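Side-chain contacts in carboxylase (Deinococcus radiodurans, PDB 5H80), which probably catalyses the ATP-dependent carboxylation of biotin, as the biotin carboxylase domain of a single-chain bacterial carboxylase: residues Gln264-Phe269 with Leu457-Ala462; Gly436-Ala441 with Pro467-Tyr472; Gln461-His466 with His477-Arg482. All blocks are in the same frame, centred on the assembly; numbering follows the deposited sequence.

Overall arrangement
Following the chain from the N terminus, strand 264-270 comes first. Contact 1 joins it to helix 457-465 and closes the longest loop, with 187 residues between its segments. Helix 434-446 leaves within that loop. Contact 2 takes it to helix 467-471, past the end of contact 1, so contacts 1 and 2 cross. Contact 3 starts on helix 457-465, shares Q461 and A462 with contact 1, and closes a short loop onto helix 478-481. It crosses contact 2 in turn. Contact 1 ties the antiparallel sheet to helix 457-465; contacts 2 and 3 join helices 434-446 and 457-465 to the helices that follow, 467-471 and 478-481. The centres lie about 8 to 11 Å apart.

Contact 1. Residues Gln264-Phe269 with Leu457-Ala462; sequences QKLLEF and LAFLQA
L266 and L267 form part of a sheet-helix interface, where strand 264-270 of an antiparallel sheet lies beside F459 and L460 of helix 457-465. The strand is broken near L266, whose psi of -43° departs from an extended chain. Two successive leucines can therefore both send their ends to the helix. The backbones come nearest at L266 and L460, with CA atoms 8.0 Å apart.

L266 approaches F459 from the rim of the ring. Its CD1 sits 4.1 Å from F459 CE2, close to the ring plane, and the two side chains meet at about a right angle. F459 has CG anti to its own backbone N (chi1 -171°), which carries the ring out towards the strand. L460 faces both leucines with one methyl, CD2, which lies 4.4 Å from L266 CB and 4.3 Å from L267 CD2.

Outside the pair, R261 makes a cation-pi contact with F459, and L486 and V487 of helix 483-490 also touch that ring. K265 and E268 of the same strand form salt bridges elsewhere, K265 with E239, E303 and E324, and E268 with R372.

The four touching side chains are all buried, and no hydrogen bond spans the segments. About 150 Å² is buried in total, so the join between sheet and helix rests here on apolar packing alone.

Contact 2. Residues Gly436-Ala441 with Pro467-Tyr472; sequences GLLRQA and PDVQHY
L438 reaches from helix 434-446 to V469 and Q470 of helix 467-471 and has the most surface buried here. Its two methyls divide the work. CD1 lies against the backbone of the short helix, 3.7 Å from Q470 CA. The same methyl is 4.0 Å from Q470 CG. CD2 turns to the other neighbour and stands 4.0 Å from V469 CG1. L438 has CG anti to its carbonyl carbon (chi1 -59°), which aims the methyl fork at both residues.

The arrangement joins two helices of the biotin carboxylase C-terminal domain. Their backbones are closest at L438 and Q470, with CA atoms 7.3 Å apart. Helix 467-471 is short and closes with a Schellman motif: Y472 has a positive phi of 52°, and its N donates to V469 O at 2.9 Å. The Y472 ring then packs edge-to-face with F269, and its OH is hydrogen-bonded to D256.

V469 presents CG1 because that branch is anti to its backbone N (chi1 174°). It is buried and also touches L474. Q470 is different. It is partly exposed and offers L438 its CA and the aliphatic start of its side chain, which runs on extended beyond CG. On the first helix, L438 CD2 also meets L464 CD2 at 3.7 Å, which brings helix 457-465 against the same leucine.

Contact 3. Residues Gln461-His466 with His477-Arg482; sequences QALLHH and HWLDER
W478 meets H466 and L463 with the rim of its six-membered ring. CZ2 points at one face of the H466 imidazole and comes within 3.4 Å of H466 ND1, off the ring centre. The rings form a T-shaped pair, with centroids 5.0 Å apart and planes at 79°. CZ3, further round the rim, lies 3.7 Å from L463 CD2, which sits near the indole plane. W478 has CG anti to its backbone N (chi1 179°), and this sends the indole across to helix 457-465. Its NE1 is bonded to D468.

L479 follows and adds a methyl. L479 CD1 is 3.9 Å from L463 CD2, so that one L463 methyl is shared by the tryptophan and the leucine. The L463 and L479 side chains cross at about a right angle.

R482 folds back over W478. Its CD lies above one face of the indole, towards the rim. NH2 donates to W478 O at 3.3 Å, nearly straight at 169° and on a lone pair in the carbonyl plane. W478 O also lies in the guanidinium plane, which should limit the turning of that group.

H466 is fixed at both nitrogens. ND1 accepts from the backbone N of D468, and NE2 is bonded to E485. With an alanine in place of H466, the D468 amide and the E485 carboxylate would probably lose their partner, and a gap would be likely to open beside W478 CZ2.

H466 is thus a side-chain N-cap for helix 467-471, and its ring face receives the tryptophan edge. The two features join consecutive short helices in the biotin carboxylase C-terminal domain.

Contact 1. Residues Gln264-Phe269 with Leu457-Ala462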
loop_
_atom_site.group_PDB
_atom_site.type_symbol
_atom_site.label_atom_id
_atom_site.label_comp_id
_atom_site.label_asym_id
_atom_site.label_seq_id
_atom_site.Cartn_x
_atom_site.Cartn_y
_atom_site.Cartn_z
ATOM N N GLN A 264 -10.228 -16.332 -18.679
ATOM C CA GLN A 264 -9.882 -14.987 -18.130
ATOM C C GLN A 264 -9.646 -15.044 -16.590
ATOM O O GLN A 264 -10.514 -15.421 -15.837
ATOM C CB GLN A 264 -11.004 -13.985 -18.385
ATOM C CG GLN A 264 -11.585 -13.926 -19.799
ATOM C CD GLN A 264 -10.573 -14.234 -20.883
ATOM O OE1 GLN A 264 -10.393 -15.398 -21.271
ATOM N NE2 GLN A 264 -9.912 -13.199 -21.388
ATOM N N LYS A 265 -8.491 -14.648 -16.141
ATOM C CA LYS A 265 -8.123 -14.663 -14.746
ATOM C C LYS A 265 -8.918 -13.605 -13.950
ATOM O O LYS A 265 -9.218 -12.535 -14.523
ATOM C CB LYS A 265 -6.595 -14.415 -14.645
ATOM C CG LYS A 265 -5.665 -15.475 -15.255
ATOM C CD LYS A 265 -4.218 -14.953 -15.433
ATOM C CE LYS A 265 -3.288 -15.958 -16.071
ATOM N NZ LYS A 265 -1.920 -15.468 -16.412
ATOM N N LEU A 266 -9.454 -13.939 -12.780
ATOM C CA LEU A 266 -10.214 -13.042 -11.953
ATOM C C LEU A 266 -9.537 -12.790 -10.624
ATOM O O LEU A 266 -9.592 -11.663 -10.148
ATOM C CB LEU A 266 -11.659 -13.530 -11.655
ATOM C CG LEU A 266 -12.549 -13.586 -12.876
ATOM C CD1 LEU A 266 -13.843 -14.304 -12.558
ATOM C CD2 LEU A 266 -12.807 -12.132 -13.312
ATOM N N LEU A 267 -9.002 -13.827 -9.980
ATOM C CA LEU A 267 -8.358 -13.700 -8.639
ATOM C C LEU A 267 -6.941 -14.271 -8.722
ATOM O O LEU A 267 -6.715 -15.318 -9.326
ATOM C CB LEU A 267 -9.056 -14.403 -7.488
ATOM C CG LEU A 267 -10.447 -13.937 -7.185
ATOM C CD1 LEU A 267 -11.189 -14.914 -6.368
ATOM C CD2 LEU A 267 -10.480 -12.502 -6.569
ATOM N N GLU A 268 -5.952 -13.489 -8.340
ATOM C CA GLU A 268 -4.569 -13.950 -8.517
ATOM C C GLU A 268 -3.911 -13.823 -7.153
ATOM O O GLU A 268 -3.874 -12.737 -6.598
ATOM C CB GLU A 268 -3.914 -13.105 -9.614
ATOM C CG GLU A 268 -4.669 -13.297 -10.969
ATOM C CD GLU A 268 -4.739 -12.074 -11.837
ATOM O OE1 GLU A 268 -5.149 -11.002 -11.357
ATOM O OE2 GLU A 268 -4.381 -12.232 -13.013
ATOM N N PHE A 269 -3.270 -14.891 -6.693
ATOM C CA PHE A 269 -2.693 -14.996 -5.331
ATOM C C PHE A 269 -1.129 -15.069 -5.341
ATOM O O PHE A 269 -0.516 -15.654 -6.187
ATOM C CB PHE A 269 -3.281 -16.199 -4.640
ATOM C CG PHE A 269 -4.667 -16.112 -4.413
ATOM C CD1 PHE A 269 -5.151 -15.809 -3.156
ATOM C CD2 PHE A 269 -5.600 -16.372 -5.412
ATOM C CE1 PHE A 269 -6.462 -15.789 -2.909
ATOM C CE2 PHE A 269 -6.970 -16.382 -5.121
ATOM C CZ PHE A 269 -7.391 -15.994 -3.894
ATOM N N LEU A 457 -18.414 -6.560 -9.175
ATOM C CA LEU A 457 -18.142 -6.527 -7.742
ATOM C C LEU A 457 -18.906 -7.534 -6.882
ATOM O O LEU A 457 -18.306 -8.203 -6.021
ATOM C CB LEU A 457 -18.240 -5.147 -7.150
ATOM C CG LEU A 457 -17.186 -4.126 -7.528
ATOM C CD1 LEU A 457 -17.785 -2.778 -7.303
ATOM C CD2 LEU A 457 -15.918 -4.261 -6.661
ATOM N N ALA A 458 -20.178 -7.747 -7.161
ATOM C CA ALA A 458 -20.922 -8.850 -6.445
ATOM C C ALA A 458 -20.426 -10.222 -6.731
ATOM O O ALA A 458 -20.386 -11.064 -5.850
ATOM C CB ALA A 458 -22.445 -8.780 -6.725
ATOM N N PHE A 459 -20.104 -10.495 -7.990
ATOM C CA PHE A 459 -19.558 -11.767 -8.346
ATOM C C PHE A 459 -18.207 -12.128 -7.659
ATOM O O PHE A 459 -18.054 -13.229 -7.156
ATOM C CB PHE A 459 -19.494 -11.859 -9.802
ATOM C CG PHE A 459 -19.140 -13.218 -10.295
ATOM C CD1 PHE A 459 -20.144 -14.192 -10.431
ATOM C CD2 PHE A 459 -17.869 -13.550 -10.655
ATOM C CE1 PHE A 459 -19.854 -15.465 -10.885
ATOM C CE2 PHE A 459 -17.592 -14.825 -11.064
ATOM C CZ PHE A 459 -18.548 -15.779 -11.217
ATOM N N LEU A 460 -17.337 -11.108 -7.551
ATOM C CA LEU A 460 -16.028 -11.153 -6.827
ATOM C C LEU A 460 -16.265 -11.472 -5.381
ATOM O O LEU A 460 -15.586 -12.369 -4.895
ATOM C CB LEU A 460 -15.278 -9.801 -6.981
ATOM C CG LEU A 460 -14.611 -9.663 -8.392
ATOM C CD1 LEU A 460 -13.983 -8.282 -8.623
ATOM C CD2 LEU A 460 -13.694 -10.738 -8.897
ATOM N N GLN A 461 -17.264 -10.841 -4.736
ATOM C CA GLN A 461 -17.622 -11.150 -3.380
ATOM C C GLN A 461 -18.167 -12.586 -3.239
ATOM O O GLN A 461 -17.749 -13.303 -2.292
ATOM C CB GLN A 461 -18.491 -10.040 -2.787
ATOM C CG GLN A 461 -17.639 -8.843 -2.361
ATOM C CD GLN A 461 -18.430 -7.591 -2.230
ATOM O OE1 GLN A 461 -18.668 -6.839 -3.218
ATOM N NE2 GLN A 461 -18.889 -7.353 -1.039
ATOM N N ALA A 462 -18.932 -13.112 -4.199
ATOM C CA ALA A 462 -19.391 -14.489 -4.043
ATOM C C ALA A 462 -18.214 -15.479 -4.085
ATOM O O ALA A 462 -18.152 -16.526 -3.367
ATOM C CB ALA A 462 -20.440 -14.836 -5.084
#

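Contact 2. Residues Gly436-Ala441 with Pro467-Tyr472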
loop_
_atom_site.group_PDB
_atom_site.type_symbol
_atom_site.label_atom_id
_atom_site.label_comp_id
_atom_site.label_asym_id
_atom_site.label_seq_id
_atom_site.Cartn_x
_atom_site.Cartn_y
_atom_site.Cartn_z
ATOM N N GLY A 436 -8.381 -15.357 6.350
ATOM C CA GLY A 436 -8.198 -13.953 6.789
ATOM C C GLY A 436 -7.913 -12.899 5.650
ATOM O O GLY A 436 -8.537 -11.800 5.558
ATOM N N LEU A 437 -7.145 -13.397 4.655
ATOM C CA LEU A 437 -6.870 -12.652 3.453
ATOM C C LEU A 437 -8.168 -12.505 2.590
ATOM O O LEU A 437 -8.461 -11.400 2.186
ATOM C CB LEU A 437 -5.750 -13.337 2.583
ATOM C CG LEU A 437 -5.428 -12.562 1.279
ATOM C CD1 LEU A 437 -4.866 -11.181 1.508
ATOM C CD2 LEU A 437 -4.465 -13.403 0.372
ATOM N N LEU A 438 -8.920 -13.577 2.384
ATOM C CA LEU A 438 -10.148 -13.491 1.654
ATOM C C LEU A 438 -11.220 -12.501 2.257
ATOM O O LEU A 438 -11.905 -11.813 1.529
ATOM C CB LEU A 438 -10.701 -14.864 1.494
ATOM C CG LEU A 438 -9.749 -15.771 0.758
ATOM C CD1 LEU A 438 -10.397 -17.085 1.021
ATOM C CD2 LEU A 438 -9.655 -15.482 -0.751
ATOM N N ARG A 439 -11.329 -12.505 3.603
ATOM C CA ARG A 439 -12.238 -11.688 4.430
ATOM C C ARG A 439 -11.804 -10.231 4.199
ATOM O O ARG A 439 -12.649 -9.380 3.871
ATOM C CB ARG A 439 -12.171 -12.072 5.951
ATOM C CG ARG A 439 -12.866 -13.357 6.355
ATOM C CD ARG A 439 -12.355 -13.953 7.699
ATOM N NE ARG A 439 -12.880 -15.326 7.887
ATOM C CZ ARG A 439 -12.238 -16.306 8.561
ATOM N NH1 ARG A 439 -11.059 -16.071 9.129
ATOM N NH2 ARG A 439 -12.792 -17.543 8.676
ATOM N N GLN A 440 -10.528 -9.940 4.279
ATOM C CA GLN A 440 -9.991 -8.592 4.028
ATOM C C GLN A 440 -10.278 -8.100 2.641
ATOM O O GLN A 440 -10.656 -6.958 2.429
ATOM C CB GLN A 440 -8.522 -8.597 4.302
ATOM C CG GLN A 440 -7.842 -7.241 4.331
ATOM C CD GLN A 440 -6.317 -7.361 4.613
ATOM O OE1 GLN A 440 -5.887 -8.231 5.394
ATOM N NE2 GLN A 440 -5.504 -6.490 3.990
ATOM N N ALA A 441 -10.080 -8.995 1.661
ATOM C CA ALA A 441 -10.372 -8.630 0.285
ATOM C C ALA A 441 -11.860 -8.364 0.005
ATOM O O ALA A 441 -12.175 -7.334 -0.639
ATOM C CB ALA A 441 -9.871 -9.662 -0.635
ATOM N N PRO A 467 -16.580 -21.538 0.087
ATOM C CA PRO A 467 -15.762 -22.522 0.774
ATOM C C PRO A 467 -14.641 -23.131 -0.008
ATOM O O PRO A 467 -13.605 -23.524 0.518
ATOM C CB PRO A 467 -16.811 -23.610 1.144
ATOM C CG PRO A 467 -18.112 -22.966 1.089
ATOM C CD PRO A 467 -18.009 -21.832 0.099
ATOM N N ASP A 468 -14.925 -23.479 -1.278
ATOM C CA ASP A 468 -13.906 -24.065 -2.040
ATOM C C ASP A 468 -12.725 -23.057 -2.280
ATOM O O ASP A 468 -11.617 -23.465 -2.282
ATOM C CB ASP A 468 -14.367 -24.563 -3.440
ATOM C CG ASP A 468 -15.413 -25.675 -3.389
ATOM O OD1 ASP A 468 -15.626 -26.315 -2.332
ATOM O OD2 ASP A 468 -15.992 -25.901 -4.483
ATOM N N VAL A 469 -12.987 -21.752 -2.331
ATOM C CA VAL A 469 -11.910 -20.792 -2.435
ATOM C C VAL A 469 -11.174 -20.668 -1.034
ATOM O O VAL A 469 -9.965 -20.671 -0.961
ATOM C CB VAL A 469 -12.442 -19.427 -2.887
ATOM C CG1 VAL A 469 -11.387 -18.352 -2.866
ATOM C CG2 VAL A 469 -12.936 -19.513 -4.294
ATOM N N GLN A 470 -12.000 -20.592 0.030
ATOM C CA GLN A 470 -11.486 -20.633 1.382
ATOM C C GLN A 470 -10.504 -21.803 1.725
ATOM O O GLN A 470 -9.496 -21.522 2.373
ATOM C CB GLN A 470 -12.646 -20.592 2.320
ATOM C CG GLN A 470 -13.423 -19.305 2.310
ATOM C CD GLN A 470 -14.737 -19.429 3.036
ATOM O OE1 GLN A 470 -15.049 -20.461 3.627
ATOM N NE2 GLN A 470 -15.509 -18.381 3.013
ATOM N N HIS A 471 -10.667 -23.010 1.142
ATOM C CA HIS A 471 -9.718 -24.125 1.271
ATOM C C HIS A 471 -8.783 -24.325 0.072
ATOM O O HIS A 471 -7.913 -25.140 0.181
ATOM C CB HIS A 471 -10.485 -25.411 1.458
ATOM C CG HIS A 471 -11.227 -25.472 2.731
ATOM N ND1 HIS A 471 -10.588 -25.487 3.944
ATOM C CD2 HIS A 471 -12.533 -25.373 2.990
ATOM C CE1 HIS A 471 -11.483 -25.544 4.920
ATOM N NE2 HIS A 471 -12.686 -25.448 4.376
ATOM N N TYR A 472 -8.927 -23.414 -0.930
ATOM C CA TYR A 472 -8.241 -23.453 -2.186
ATOM C C TYR A 472 -8.411 -24.832 -2.847
ATOM O O TYR A 472 -7.373 -25.363 -3.367
ATOM C CB TYR A 472 -6.772 -22.990 -2.025
ATOM C CG TYR A 472 -6.375 -22.097 -3.158
ATOM C CD1 TYR A 472 -6.793 -20.748 -3.137
ATOM C CD2 TYR A 472 -5.713 -22.594 -4.290
ATOM C CE1 TYR A 472 -6.532 -19.886 -4.259
ATOM C CE2 TYR A 472 -5.368 -21.710 -5.381
ATOM C CZ TYR A 472 -5.822 -20.419 -5.384
ATOM O OH TYR A 472 -5.629 -19.601 -6.470
#

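Contact 3. Residues Gln461-His466 with His477-Arg482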
loop_
_atom_site.group_PDB
_atom_site.type_symbol
_atom_site.label_atom_id
_atom_site.label_comp_id
_atom_site.label_asym_id
_atom_site.label_seq_id
_atom_site.Cartn_x
_atom_site.Cartn_y
_atom_site.Cartn_z
ATOM N N GLN A 461 -17.264 -10.841 -4.736
ATOM C CA GLN A 461 -17.622 -11.150 -3.380
ATOM C C GLN A 461 -18.167 -12.586 -3.239
ATOM O O GLN A 461 -17.749 -13.303 -2.292
ATOM C CB GLN A 461 -18.491 -10.040 -2.787
ATOM C CG GLN A 461 -17.639 -8.843 -2.361
ATOM C CD GLN A 461 -18.430 -7.591 -2.230
ATOM O OE1 GLN A 461 -18.668 -6.839 -3.218
ATOM N NE2 GLN A 461 -18.889 -7.353 -1.039
ATOM N N ALA A 462 -18.932 -13.112 -4.199
ATOM C CA ALA A 462 -19.391 -14.489 -4.043
ATOM C C ALA A 462 -18.214 -15.479 -4.085
ATOM O O ALA A 462 -18.152 -16.526 -3.367
ATOM C CB ALA A 462 -20.440 -14.836 -5.084
ATOM N N LEU A 463 -17.240 -15.177 -4.970
ATOM C CA LEU A 463 -15.996 -15.945 -5.116
ATOM C C LEU A 463 -15.256 -15.985 -3.813
ATOM O O LEU A 463 -14.901 -17.048 -3.309
ATOM C CB LEU A 463 -15.067 -15.443 -6.276
ATOM C CG LEU A 463 -15.517 -15.668 -7.727
ATOM C CD1 LEU A 463 -14.550 -14.997 -8.660
ATOM C CD2 LEU A 463 -15.669 -17.156 -8.059
ATOM N N LEU A 464 -15.062 -14.822 -3.232
ATOM C CA LEU A 464 -14.260 -14.732 -2.045
ATOM C C LEU A 464 -14.840 -15.399 -0.780
ATOM O O LEU A 464 -13.999 -15.780 0.048
ATOM C CB LEU A 464 -13.906 -13.289 -1.727
ATOM C CG LEU A 464 -13.021 -12.571 -2.758
ATOM C CD1 LEU A 464 -13.279 -11.122 -2.557
ATOM C CD2 LEU A 464 -11.526 -12.996 -2.659
ATOM N N HIS A 465 -16.145 -15.560 -0.732
ATOM C CA HIS A 465 -16.873 -16.283 0.363
ATOM C C HIS A 465 -17.083 -17.760 0.108
ATOM O O HIS A 465 -17.534 -18.472 1.033
ATOM C CB HIS A 465 -18.225 -15.602 0.588
ATOM C CG HIS A 465 -18.114 -14.255 1.216
ATOM N ND1 HIS A 465 -18.053 -13.111 0.483
ATOM C CD2 HIS A 465 -18.127 -13.870 2.511
ATOM C CE1 HIS A 465 -18.026 -12.067 1.283
ATOM N NE2 HIS A 465 -18.065 -12.502 2.523
ATOM N N HIS A 466 -16.795 -18.258 -1.100
ATOM C CA HIS A 466 -17.052 -19.630 -1.401
ATOM C C HIS A 466 -16.051 -20.558 -0.642
ATOM O O HIS A 466 -14.857 -20.327 -0.618
ATOM C CB HIS A 466 -17.065 -19.853 -2.923
ATOM C CG HIS A 466 -17.655 -21.178 -3.320
ATOM N ND1 HIS A 466 -17.008 -22.381 -3.166
ATOM C CD2 HIS A 466 -18.847 -21.473 -3.881
ATOM C CE1 HIS A 466 -17.783 -23.362 -3.589
ATOM N NE2 HIS A 466 -18.911 -22.824 -4.030
ATOM N N HIS A 477 -10.984 -25.319 -14.188
ATOM C CA HIS A 477 -12.395 -25.526 -14.558
ATOM C C HIS A 477 -13.424 -25.401 -13.468
ATOM O O HIS A 477 -14.617 -25.473 -13.770
ATOM C CB HIS A 477 -12.540 -26.895 -15.214
ATOM C CG HIS A 477 -11.616 -27.066 -16.360
ATOM N ND1 HIS A 477 -11.741 -26.337 -17.524
ATOM C CD2 HIS A 477 -10.491 -27.807 -16.502
ATOM C CE1 HIS A 477 -10.754 -26.642 -18.349
ATOM N NE2 HIS A 477 -9.984 -27.539 -17.757
ATOM N N TRP A 478 -12.975 -25.129 -12.242
ATOM C CA TRP A 478 -13.842 -24.953 -11.119
ATOM C C TRP A 478 -14.910 -23.945 -11.364
ATOM O O TRP A 478 -16.137 -24.259 -11.168
ATOM C CB TRP A 478 -13.015 -24.531 -9.884
ATOM C CG TRP A 478 -13.890 -24.306 -8.694
ATOM C CD1 TRP A 478 -14.315 -25.208 -7.815
ATOM C CD2 TRP A 478 -14.283 -23.024 -8.189
ATOM N NE1 TRP A 478 -15.081 -24.588 -6.828
ATOM C CE2 TRP A 478 -15.064 -23.235 -7.038
ATOM C CE3 TRP A 478 -14.120 -21.751 -8.640
ATOM C CZ2 TRP A 478 -15.663 -22.161 -6.319
ATOM C CZ3 TRP A 478 -14.664 -20.667 -7.895
ATOM C CH2 TRP A 478 -15.468 -20.884 -6.769
ATOM N N LEU A 479 -14.521 -22.737 -11.770
ATOM C CA LEU A 479 -15.484 -21.670 -11.928
ATOM C C LEU A 479 -16.458 -21.917 -13.073
ATOM O O LEU A 479 -17.634 -21.623 -12.898
ATOM C CB LEU A 479 -14.872 -20.305 -12.041
ATOM C CG LEU A 479 -15.697 -19.053 -12.072
ATOM C CD1 LEU A 479 -14.828 -17.832 -11.784
ATOM C CD2 LEU A 479 -16.430 -18.882 -13.400
ATOM N N ASP A 480 -15.982 -22.411 -14.220
ATOM C CA ASP A 480 -16.937 -22.587 -15.340
ATOM C C ASP A 480 -18.013 -23.610 -14.986
ATOM O O ASP A 480 -19.242 -23.404 -15.256
ATOM C CB ASP A 480 -16.210 -22.897 -16.619
ATOM C CG ASP A 480 -15.408 -21.675 -17.183
ATOM O OD1 ASP A 480 -15.667 -20.503 -16.799
ATOM O OD2 ASP A 480 -14.499 -21.921 -17.972
ATOM N N GLU A 481 -17.609 -24.649 -14.268
ATOM C CA GLU A 481 -18.573 -25.633 -13.794
ATOM C C GLU A 481 -19.587 -25.163 -12.832
ATOM O O GLU A 481 -20.626 -25.781 -12.713
ATOM C CB GLU A 481 -17.871 -26.800 -13.153
ATOM C CG GLU A 481 -17.004 -27.587 -14.095
ATOM C CD GLU A 481 -16.538 -28.917 -13.521
ATOM O OE1 GLU A 481 -17.145 -29.428 -12.591
ATOM O OE2 GLU A 481 -15.566 -29.447 -14.046
ATOM N N ARG A 482 -19.281 -24.148 -12.053
ATOM C CA ARG A 482 -20.185 -23.660 -11.008
ATOM C C ARG A 482 -20.783 -22.296 -11.269
ATOM O O ARG A 482 -21.269 -21.635 -10.343
ATOM C CB ARG A 482 -19.396 -23.591 -9.734
ATOM C CG ARG A 482 -18.941 -24.967 -9.307
ATOM C CD ARG A 482 -17.995 -24.914 -8.136
ATOM N NE ARG A 482 -17.752 -26.277 -7.684
ATOM C CZ ARG A 482 -17.117 -27.246 -8.374
ATOM N NH1 ARG A 482 -17.049 -28.445 -7.834
ATOM N NH2 ARG A 482 -16.502 -27.061 -9.562
#